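Local structure of prophenoloxidase b (Marsupenaeus japonicus, 3WKY) at residues I63-F69 with N108-A114; G268-S272 with T376-V380; P416-S420 with Y634-R638; R500-F506 with E529-T535. The protein is a type 3 copper protein of crustacean hemolymph, the precursor of a phenoloxidase that probably hydroxylates monophenols and oxidises o-diphenols at a dinuclear copper centre. All coordinates share one frame. Residue numbers count along the deposited sequence, not the author numbering.

Contact 1: I63-F69 with N108-A114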
# COMPACT_ATOMS: atom_id res chain seq x y z
N ILE A 63 42.49 11.55 1.36
CA ILE A 63 41.78 10.36 0.90
C ILE A 63 42.61 9.12 1.20
O ILE A 63 43.73 8.99 0.71
CB ILE A 63 41.46 10.41 -0.61
CG1 ILE A 63 40.85 11.77 -0.98
CG2 ILE A 63 40.54 9.25 -1.00
CD1 ILE A 63 39.61 12.15 -0.22
N PRO A 64 42.07 8.21 2.02
CA PRO A 64 42.82 7.01 2.42
C PRO A 64 43.06 6.05 1.26
O PRO A 64 42.26 5.98 0.33
CB PRO A 64 41.91 6.35 3.46
CG PRO A 64 40.52 6.86 3.13
CD PRO A 64 40.73 8.27 2.63
N GLU A 65 44.17 5.32 1.32
CA GLU A 65 44.45 4.24 0.37
C GLU A 65 43.39 3.15 0.52
O GLU A 65 42.81 2.99 1.59
CB GLU A 65 45.84 3.65 0.62
CG GLU A 65 46.26 2.54 -0.35
CD GLU A 65 46.66 1.25 0.36
OE1 GLU A 65 47.34 1.33 1.41
OE2 GLU A 65 46.31 0.16 -0.14
N GLY A 66 43.15 2.38 -0.54
CA GLY A 66 42.28 1.22 -0.44
C GLY A 66 40.82 1.42 -0.80
O GLY A 66 39.99 0.54 -0.55
N ILE A 67 40.50 2.58 -1.37
CA ILE A 67 39.15 2.84 -1.87
C ILE A 67 39.27 3.48 -3.25
O ILE A 67 40.33 4.01 -3.59
CB ILE A 67 38.32 3.77 -0.94
CG1 ILE A 67 38.97 5.15 -0.83
CG2 ILE A 67 38.11 3.13 0.44
CD1 ILE A 67 38.13 6.16 -0.05
N PRO A 68 38.20 3.42 -4.05
CA PRO A 68 38.25 4.07 -5.37
C PRO A 68 38.26 5.59 -5.27
O PRO A 68 38.00 6.15 -4.21
CB PRO A 68 36.95 3.60 -6.05
CG PRO A 68 36.54 2.36 -5.31
CD PRO A 68 36.98 2.60 -3.89
N PHE A 69 38.56 6.26 -6.39
CA PHE A 69 38.29 7.68 -6.54
C PHE A 69 36.81 7.85 -6.85
O PHE A 69 36.32 7.41 -7.91
CB PHE A 69 39.13 8.26 -7.70
CG PHE A 69 38.67 9.61 -8.19
CD1 PHE A 69 38.45 10.66 -7.32
CD2 PHE A 69 38.49 9.84 -9.56
CE1 PHE A 69 38.03 11.90 -7.78
CE2 PHE A 69 38.08 11.08 -10.03
CZ PHE A 69 37.85 12.11 -9.15
N ASN A 108 46.25 8.08 -2.41
CA ASN A 108 45.35 7.07 -2.93
C ASN A 108 45.68 6.83 -4.42
O ASN A 108 45.84 7.79 -5.17
CB ASN A 108 43.91 7.58 -2.74
CG ASN A 108 42.88 6.69 -3.38
OD1 ASN A 108 42.76 6.67 -4.60
ND2 ASN A 108 42.12 5.97 -2.56
N SER A 109 45.80 5.58 -4.84
CA SER A 109 46.28 5.32 -6.19
C SER A 109 45.32 5.80 -7.28
O SER A 109 45.77 6.29 -8.31
CB SER A 109 46.68 3.86 -6.39
OG SER A 109 45.65 2.98 -5.99
N ALA A 110 44.02 5.68 -7.04
CA ALA A 110 43.04 6.13 -8.04
C ALA A 110 43.00 7.65 -8.12
O ALA A 110 42.85 8.23 -9.20
CB ALA A 110 41.65 5.54 -7.76
N VAL A 111 43.15 8.31 -6.97
CA VAL A 111 43.25 9.76 -6.92
C VAL A 111 44.52 10.20 -7.66
O VAL A 111 44.50 11.17 -8.43
CB VAL A 111 43.25 10.26 -5.46
CG1 VAL A 111 43.70 11.73 -5.37
CG2 VAL A 111 41.85 10.10 -4.84
N PHE A 112 45.61 9.46 -7.47
CA PHE A 112 46.87 9.73 -8.17
C PHE A 112 46.69 9.66 -9.69
O PHE A 112 47.05 10.61 -10.41
CB PHE A 112 47.94 8.74 -7.71
CG PHE A 112 49.27 8.90 -8.39
CD1 PHE A 112 50.16 9.89 -7.98
CD2 PHE A 112 49.64 8.07 -9.44
CE1 PHE A 112 51.39 10.04 -8.60
CE2 PHE A 112 50.87 8.22 -10.07
CZ PHE A 112 51.75 9.21 -9.65
N LEU A 113 46.13 8.56 -10.17
CA LEU A 113 45.85 8.38 -11.60
C LEU A 113 44.93 9.44 -12.18
O LEU A 113 45.17 9.94 -13.28
CB LEU A 113 45.26 6.99 -11.86
CG LEU A 113 46.25 5.85 -11.68
CD1 LEU A 113 45.57 4.51 -11.87
CD2 LEU A 113 47.41 6.01 -12.67
N ALA A 114 43.87 9.79 -11.45
CA ALA A 114 42.93 10.81 -11.94
C ALA A 114 43.63 12.15 -12.10
O ALA A 114 43.49 12.82 -13.13
CB ALA A 114 41.74 10.94 -10.98
O HOH W 1 45.31 10.32 -1.07
O HOH W 2 44.86 2.96 -3.15
O HOH W 3 42.71 3.56 -5.05
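The side chain of Phe69 packs against the start of helix 109-122, its CB 3.7 Å from Ala110 CB, while its ring brings CD1 to 4.2 Å from Val111 CG2 and CD2 to 3.7 Å from Ala114 CB. Two alanines one turn apart leave room for an aromatic ring to settle close to the helix. At the other end of the loop Ile63 adds an apolar touch, with CG2 4.1 Å from Val111 CG2.

Between these patches stands Asn108, the N-cap of the helix, whose carboxamide works in both directions. Its OD1 accepts from Val111 N at 2.9 Å, a capping bond, while ND2 donates to Pro64 O at 2.9 Å and to Ile67 O at 2.8 Å, both nearly straight. One side chain thus closes the helix start and holds the loop curled around it. Gly66 allows the tight bend, since at its backbone angles a CB would press on the preceding carbonyl. Waters extend the join: water 1 bridges Ile63 O and Asn108 N, and water 3 links Ile67 O with Ala110 N.

The contact is largely buried within the all-alpha domain of the hemocyanin family. Ile63, Ile67 and Phe69 also pack on helix 74-89, so the loop 63-69 is wedged between that helix and the start of helix 109-122.

Contact 2: G268-S272 with T376-V380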
# COMPACT_ATOMS: atom_id res chain seq x y z
N GLY A 268 41.70 -5.50 -3.56
CA GLY A 268 40.91 -6.65 -3.12
C GLY A 268 39.49 -6.31 -2.71
O GLY A 268 38.75 -7.15 -2.19
N GLN A 269 39.11 -5.05 -2.96
CA GLN A 269 37.80 -4.55 -2.57
C GLN A 269 36.76 -4.77 -3.68
O GLN A 269 36.78 -4.06 -4.69
CB GLN A 269 37.93 -3.06 -2.27
CG GLN A 269 38.82 -2.75 -1.08
CD GLN A 269 38.02 -2.34 0.14
OE1 GLN A 269 37.50 -1.22 0.21
NE2 GLN A 269 37.91 -3.25 1.12
N GLU A 270 35.85 -5.73 -3.47
CA GLU A 270 34.78 -5.99 -4.44
C GLU A 270 33.73 -4.88 -4.42
O GLU A 270 33.27 -4.49 -3.35
CB GLU A 270 34.11 -7.33 -4.16
CG GLU A 270 32.86 -7.55 -5.01
CD GLU A 270 32.35 -8.98 -5.01
OE1 GLU A 270 31.15 -9.18 -4.70
OE2 GLU A 270 33.14 -9.90 -5.33
N TRP A 271 33.36 -4.36 -5.60
CA TRP A 271 32.39 -3.29 -5.69
C TRP A 271 31.03 -3.79 -5.19
O TRP A 271 30.62 -4.92 -5.49
CB TRP A 271 32.22 -2.80 -7.14
CG TRP A 271 33.43 -2.06 -7.67
CD1 TRP A 271 34.59 -2.60 -8.14
CD2 TRP A 271 33.58 -0.63 -7.80
NE1 TRP A 271 35.46 -1.61 -8.53
CE2 TRP A 271 34.86 -0.39 -8.34
CE3 TRP A 271 32.75 0.46 -7.50
CZ2 TRP A 271 35.33 0.90 -8.59
CZ3 TRP A 271 33.22 1.74 -7.74
CH2 TRP A 271 34.51 1.95 -8.28
N SER A 272 30.33 -2.93 -4.47
CA SER A 272 28.99 -3.24 -4.01
C SER A 272 28.05 -3.42 -5.19
O SER A 272 28.25 -2.84 -6.27
CB SER A 272 28.48 -2.14 -3.09
OG SER A 272 29.23 -2.14 -1.89
N THR A 376 30.24 -0.99 4.12
CA THR A 376 30.37 -1.44 2.74
C THR A 376 31.02 -0.43 1.83
O THR A 376 31.14 0.75 2.17
CB THR A 376 29.01 -1.73 2.12
OG1 THR A 376 28.23 -0.53 2.15
CG2 THR A 376 28.29 -2.82 2.88
N THR A 377 31.38 -0.93 0.64
CA THR A 377 31.92 -0.17 -0.47
C THR A 377 30.80 0.52 -1.27
O THR A 377 29.62 0.25 -1.06
CB THR A 377 32.72 -1.13 -1.41
OG1 THR A 377 31.91 -2.28 -1.72
CG2 THR A 377 33.99 -1.62 -0.73
N SER A 378 31.15 1.42 -2.18
CA SER A 378 30.15 2.04 -3.06
C SER A 378 29.89 1.16 -4.29
O SER A 378 30.71 0.30 -4.63
CB SER A 378 30.62 3.42 -3.50
OG SER A 378 29.88 3.90 -4.61
N GLY A 379 28.75 1.36 -4.94
CA GLY A 379 28.48 0.67 -6.19
C GLY A 379 29.13 1.44 -7.34
O GLY A 379 29.68 2.52 -7.11
N VAL A 380 29.08 0.88 -8.55
CA VAL A 380 29.78 1.47 -9.69
C VAL A 380 29.29 2.86 -10.13
O VAL A 380 30.02 3.59 -10.82
CB VAL A 380 29.82 0.53 -10.92
CG1 VAL A 380 30.59 -0.75 -10.58
CG2 VAL A 380 28.39 0.19 -11.42
O HOH W 4 27.51 -1.51 -8.52
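Ser272 and Thr377 each direct CA-to-CB toward the opposing segment, and their rotamers bring the two hydroxyls together. Ser272 is in the m rotamer, which sends OG to Thr377 O at 2.6 Å as a donor. Thr377, in the p rotamer, holds OG1 2.7 Å from Ser272 OG and 3.1 Å from Glu270 O; its single proton has both acceptors within range. The backbone joins in through a bond from Ser272 N to Ser378 O (3.3 Å), and Gly379 CA approaches Ser272 O at 3.5 Å in a CA-H...O contact. Water 4 spans Ser272 O and Val380 N.

Trp271 adopts m, with chi2 near 79°, which lays its six-membered ring beside the second segment: CE3 is 4.0 Å from Val380 CG1, and Gly379 O meets the ring edge at CZ3, 3.7 Å away. The CA-to-CB bond of Ser378 points away from 268-272, and its t rotamer brings OG to Gly379 O at 2.9 Å as donor.

Neither segment forms a regular helix or strand, and their touching parts run 77° apart. This is loop-to-loop packing within the copper-containing domain of the hemocyanin family, pinned by serine and threonine hydroxyls, with the Val380 side chain about 11 Å from the Cu2-O2 cluster.

Contact 3: P416-S420 with Y634-R638. With NAG (2-acetamido-2-deoxy-beta-D-glucopyranose), chain E.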
# COMPACT_ATOMS: atom_id res chain seq x y z
N PRO A 416 13.56 31.97 -39.72
CA PRO A 416 14.04 31.68 -41.08
C PRO A 416 15.49 32.14 -41.27
O PRO A 416 16.30 31.42 -41.85
CB PRO A 416 13.09 32.49 -41.96
CG PRO A 416 11.80 32.48 -41.19
CD PRO A 416 12.19 32.53 -39.73
N ARG A 417 15.81 33.32 -40.77
CA ARG A 417 17.16 33.86 -40.90
C ARG A 417 18.18 33.00 -40.17
O ARG A 417 19.30 32.81 -40.63
CB ARG A 417 17.22 35.30 -40.39
CG ARG A 417 18.56 35.99 -40.61
CD ARG A 417 18.87 36.12 -42.10
NE ARG A 417 20.21 36.64 -42.34
CZ ARG A 417 21.28 35.88 -42.59
NH1 ARG A 417 22.46 36.44 -42.80
NH2 ARG A 417 21.17 34.55 -42.62
N GLN A 418 17.79 32.47 -39.00
CA GLN A 418 18.71 31.62 -38.24
C GLN A 418 18.97 30.28 -38.91
O GLN A 418 19.92 29.58 -38.53
CB GLN A 418 18.18 31.40 -36.80
CG GLN A 418 18.33 32.61 -35.89
CD GLN A 418 17.77 32.34 -34.51
OE1 GLN A 418 16.66 31.83 -34.38
NE2 GLN A 418 18.53 32.68 -33.48
N LEU A 419 18.14 29.91 -39.88
CA LEU A 419 18.28 28.61 -40.55
C LEU A 419 18.71 28.75 -42.02
O LEU A 419 19.03 27.76 -42.66
CB LEU A 419 16.97 27.82 -40.51
CG LEU A 419 16.49 27.41 -39.12
CD1 LEU A 419 15.11 26.75 -39.24
CD2 LEU A 419 17.49 26.45 -38.50
N SER A 420 18.68 29.97 -42.52
CA SER A 420 18.97 30.20 -43.94
C SER A 420 20.46 30.05 -44.24
O SER A 420 21.31 30.19 -43.37
CB SER A 420 18.47 31.58 -44.37
OG SER A 420 19.19 32.60 -43.70
N TYR A 634 22.75 22.15 -32.84
CA TYR A 634 21.95 22.99 -33.72
C TYR A 634 21.86 22.34 -35.09
O TYR A 634 22.84 21.77 -35.57
CB TYR A 634 22.59 24.38 -33.82
CG TYR A 634 22.25 25.20 -35.06
CD1 TYR A 634 23.02 25.11 -36.20
CD2 TYR A 634 21.19 26.11 -35.05
CE1 TYR A 634 22.73 25.88 -37.33
CE2 TYR A 634 20.89 26.89 -36.18
CZ TYR A 634 21.67 26.76 -37.30
OH TYR A 634 21.38 27.53 -38.43
N PRO A 635 20.68 22.40 -35.73
CA PRO A 635 19.46 23.08 -35.27
C PRO A 635 18.46 22.11 -34.62
O PRO A 635 17.32 22.50 -34.37
CB PRO A 635 18.87 23.58 -36.58
CG PRO A 635 19.21 22.49 -37.56
CD PRO A 635 20.53 21.89 -37.11
N LEU A 636 18.90 20.89 -34.32
CA LEU A 636 17.97 19.83 -33.96
C LEU A 636 17.82 19.63 -32.44
O LEU A 636 17.67 18.50 -31.97
CB LEU A 636 18.40 18.51 -34.62
CG LEU A 636 18.46 18.60 -36.15
CD1 LEU A 636 18.95 17.28 -36.73
CD2 LEU A 636 17.09 18.96 -36.70
N GLU A 637 17.86 20.73 -31.69
CA GLU A 637 17.51 20.67 -30.27
C GLU A 637 16.42 21.67 -29.92
O GLU A 637 16.12 21.87 -28.74
CB GLU A 637 18.75 20.87 -29.37
CG GLU A 637 19.89 21.68 -30.01
CD GLU A 637 19.50 23.12 -30.27
OE1 GLU A 637 19.16 23.45 -31.44
OE2 GLU A 637 19.57 23.94 -29.32
N ARG A 638 15.79 22.28 -30.92
CA ARG A 638 14.66 23.17 -30.65
C ARG A 638 13.37 22.69 -31.29
O ARG A 638 13.38 21.96 -32.29
CB ARG A 638 14.92 24.62 -31.12
CG ARG A 638 15.89 25.40 -30.25
CD ARG A 638 15.76 26.90 -30.45
NE ARG A 638 16.98 27.60 -30.03
CZ ARG A 638 17.20 28.89 -30.23
NH1 ARG A 638 16.28 29.66 -30.82
NH2 ARG A 638 18.35 29.43 -29.84
C1 NAG E . 25.19 34.68 -47.79
C2 NAG E . 24.33 35.04 -46.57
C3 NAG E . 24.66 36.37 -45.87
C4 NAG E . 26.05 36.91 -46.15
C5 NAG E . 26.36 36.75 -47.63
C6 NAG E . 27.69 37.40 -47.98
C7 NAG E . 22.08 34.08 -46.88
C8 NAG E . 21.21 33.83 -48.07
N2 NAG E . 22.93 35.11 -46.97
O3 NAG E . 24.52 36.19 -44.48
O4 NAG E . 26.12 38.28 -45.81
O5 NAG E . 26.42 35.37 -47.87
O6 NAG E . 28.70 36.89 -47.15
O7 NAG E . 21.98 33.36 -45.88
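Residues 416-419 form a short, weakly bonded helical turn, with Leu419 N bonded to Pro416 O at 3.1 Å, whereas 634-638 is an irregular loop whose Tyr634-Pro635 peptide is cis. Both belong to the Ig-like domain of the hemocyanin family. Their nearest CA atoms, those of Leu419 and Pro635, are still 7.7 Å apart, so side chains bridge the gap.

Tyr634 reaches furthest, its OH donating to the backbone Gln418 O at a short 2.5 Å. Beside it, Leu419 places CD2 4.1 Å from Tyr634 CE2 and 3.7 Å from Pro635 CB, filling the space next to the cis-proline. The Tyr634 ring is held in turn by Trp630, stacked on it, and by Tyr414, edge-to-face. Gln418 OE1 accepts from Thr415 N and Arg638 NH1 donates to Pro412 O, while Gln418 NE2 and Arg638 NH2 share Asn326 OD1; Gln418 NE2 also bonds to Leu684 O of the third subunit, placing this corner at a contact between chains.

Within the turn, Ser420 OG donates back to Arg417 O at 3.1 Å. Both residues neighbour a glycan carried by the protein itself, and Arg417 NH1 makes a weak hydrogen bond to NAG O3, at 2.7 Å and an angle of 124°.

Contact 4: R500-F506 with E529-T535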
# COMPACT_ATOMS: atom_id res chain seq x y z
N ARG A 500 32.40 29.80 -47.42
CA ARG A 500 32.78 28.84 -46.39
C ARG A 500 31.50 28.24 -45.83
O ARG A 500 30.48 28.93 -45.70
CB ARG A 500 33.52 29.53 -45.25
CG ARG A 500 34.83 30.20 -45.61
CD ARG A 500 35.54 30.72 -44.35
NE ARG A 500 34.63 31.44 -43.46
CZ ARG A 500 34.19 32.68 -43.68
NH1 ARG A 500 34.57 33.33 -44.77
NH2 ARG A 500 33.38 33.27 -42.81
N MET A 501 31.54 26.96 -45.50
CA MET A 501 30.39 26.38 -44.83
C MET A 501 30.79 25.33 -43.81
O MET A 501 31.90 24.78 -43.85
CB MET A 501 29.44 25.78 -45.85
CG MET A 501 30.03 24.65 -46.60
SD MET A 501 28.98 23.23 -46.36
CE MET A 501 28.87 22.67 -48.04
N LYS A 502 29.88 25.09 -42.87
CA LYS A 502 30.03 24.00 -41.92
C LYS A 502 28.94 22.96 -42.22
O LYS A 502 27.76 23.30 -42.32
CB LYS A 502 29.91 24.52 -40.48
CG LYS A 502 29.70 23.42 -39.44
CD LYS A 502 30.13 23.90 -38.05
CE LYS A 502 31.61 23.67 -37.84
NZ LYS A 502 32.08 24.16 -36.51
N LEU A 503 29.35 21.71 -42.43
CA LEU A 503 28.39 20.64 -42.64
C LEU A 503 28.03 20.06 -41.27
O LEU A 503 28.91 19.86 -40.43
CB LEU A 503 28.98 19.55 -43.53
CG LEU A 503 28.97 19.91 -45.02
CD1 LEU A 503 29.76 18.89 -45.82
CD2 LEU A 503 27.52 19.96 -45.51
N ARG A 504 26.75 19.83 -41.04
CA ARG A 504 26.28 19.32 -39.75
C ARG A 504 25.45 18.11 -40.07
O ARG A 504 24.42 18.21 -40.73
CB ARG A 504 25.41 20.38 -39.08
CG ARG A 504 26.12 21.69 -38.85
CD ARG A 504 25.17 22.72 -38.32
NE ARG A 504 25.83 24.02 -38.19
CZ ARG A 504 26.50 24.42 -37.12
NH1 ARG A 504 26.59 23.64 -36.04
NH2 ARG A 504 27.05 25.62 -37.12
N ILE A 505 25.90 16.95 -39.60
CA ILE A 505 25.28 15.69 -40.00
C ILE A 505 24.86 14.92 -38.75
O ILE A 505 25.68 14.72 -37.86
CB ILE A 505 26.26 14.86 -40.82
CG1 ILE A 505 26.68 15.68 -42.05
CG2 ILE A 505 25.64 13.54 -41.21
CD1 ILE A 505 27.36 14.90 -43.15
N PHE A 506 23.59 14.51 -38.68
CA PHE A 506 23.06 13.84 -37.48
C PHE A 506 22.28 12.59 -37.86
O PHE A 506 21.75 12.49 -38.97
CB PHE A 506 22.16 14.79 -36.68
CG PHE A 506 22.90 15.92 -36.01
CD1 PHE A 506 23.18 17.09 -36.69
CD2 PHE A 506 23.33 15.80 -34.69
CE1 PHE A 506 23.88 18.13 -36.07
CE2 PHE A 506 24.02 16.83 -34.07
CZ PHE A 506 24.29 17.99 -34.76
N GLU A 529 25.23 13.24 -33.08
CA GLU A 529 26.21 13.78 -34.02
C GLU A 529 26.92 12.67 -34.79
O GLU A 529 27.41 11.71 -34.21
CB GLU A 529 27.23 14.66 -33.28
CG GLU A 529 28.27 15.33 -34.20
CD GLU A 529 29.12 16.35 -33.47
OE1 GLU A 529 28.56 17.08 -32.60
OE2 GLU A 529 30.33 16.42 -33.75
N VAL A 530 26.97 12.82 -36.11
CA VAL A 530 27.71 11.92 -36.99
C VAL A 530 29.01 12.63 -37.38
O VAL A 530 30.10 12.05 -37.30
CB VAL A 530 26.92 11.62 -38.27
CG1 VAL A 530 27.80 10.89 -39.31
CG2 VAL A 530 25.69 10.80 -37.95
N ASP A 531 28.88 13.90 -37.75
CA ASP A 531 30.02 14.69 -38.23
C ASP A 531 29.61 16.15 -38.35
O ASP A 531 28.62 16.48 -39.02
CB ASP A 531 30.46 14.16 -39.60
CG ASP A 531 31.95 14.41 -39.90
OD1 ASP A 531 32.67 14.94 -39.03
OD2 ASP A 531 32.39 14.04 -41.01
N VAL A 532 30.35 17.03 -37.68
CA VAL A 532 30.11 18.46 -37.76
C VAL A 532 31.47 19.11 -37.95
O VAL A 532 32.34 19.00 -37.09
CB VAL A 532 29.46 19.01 -36.45
CG1 VAL A 532 29.48 20.54 -36.43
CG2 VAL A 532 28.04 18.48 -36.31
N PHE A 533 31.68 19.76 -39.10
CA PHE A 533 33.02 20.25 -39.43
C PHE A 533 32.96 21.35 -40.49
O PHE A 533 31.99 21.44 -41.25
CB PHE A 533 33.86 19.08 -39.97
CG PHE A 533 33.40 18.60 -41.32
CD1 PHE A 533 32.35 17.70 -41.43
CD2 PHE A 533 34.01 19.06 -42.48
CE1 PHE A 533 31.92 17.26 -42.66
CE2 PHE A 533 33.59 18.63 -43.71
CZ PHE A 533 32.53 17.73 -43.81
N GLU A 534 34.00 22.19 -40.55
CA GLU A 534 34.07 23.21 -41.60
C GLU A 534 34.78 22.67 -42.84
O GLU A 534 35.77 21.94 -42.75
CB GLU A 534 34.75 24.50 -41.11
CG GLU A 534 34.75 25.60 -42.18
CD GLU A 534 35.30 26.93 -41.68
OE1 GLU A 534 35.39 27.12 -40.45
OE2 GLU A 534 35.64 27.78 -42.54
N THR A 535 34.26 23.02 -44.00
CA THR A 535 34.85 22.59 -45.27
C THR A 535 35.87 23.61 -45.75
O THR A 535 35.99 24.71 -45.19
CB THR A 535 33.78 22.50 -46.36
OG1 THR A 535 33.28 23.82 -46.63
CG2 THR A 535 32.64 21.59 -45.92
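Leu503 and Phe533 meet at the apolar centre, Leu503 CD1 to Phe533 CZ at 3.6 Å, on the sheet face that also carries Ile505. Leu503 CD1 approaches Thr535 CG2 at 3.9 Å, and Ile505 CG2 packs on Val530 CB at 3.7 Å. On the opposite face Phe506 CZ touches Val532 CG2 at 4.1 Å.

Strands 501-506 and 531-534 run antiparallel (177°), with axes 4.6 Å apart; strand 528-534 is an outermost strand of the sheet within this chain. Leu503 and Phe533 form a hydrogen-bonded pair, 2.9 Å from Leu503 N to Phe533 O and 3.1 Å from Phe533 N to Leu503 O; Thr535 N to Met501 O (2.9 Å) and Ile505 N to Asp531 O (2.8 Å) extend the pairing. Near Ile505 a classic beta bulge intervenes: Ile505 O accepts from Val530 N at 2.9 Å and, weakly, from Asp531 N at 3.3 Å. The register shifts by one residue, and the chain turns a corner at Val530.

The buried charges are paired outside the two strands: Arg504 with Asp628, and Asp531 OD2 with Tyr487 OH and Arg547 NE. At the exposed end Arg500 NE and Glu534 OE2 form a long salt bridge at 3.9 Å. Backbone hydrogen bonds and apolar packing therefore set the pairing in this Ig-like domain, and the exposed ion pair adds little.

The four contacts form two pairs on opposite sides of the chain's centre. Contacts 1 and 2 have centres 14 Å apart and touch through Pro68 and Trp271, joining the all-alpha domain to the copper-containing domain. Contacts 3 and 4, also 14 Å apart, share the Ig-like domain, where Tyr634 and Leu636 pack on Arg504 and Phe506 of strand 501-509. Between the pairs the centres lie 40 to 46 Å apart. Along the chain contact 1 closes before contact 2 opens, and contact 2 before contact 3, whose long loop encloses both strands of contact 4. One pair thus spans the border of the all-alpha and copper-containing domains, and the other lies wholly in the Ig-like domain.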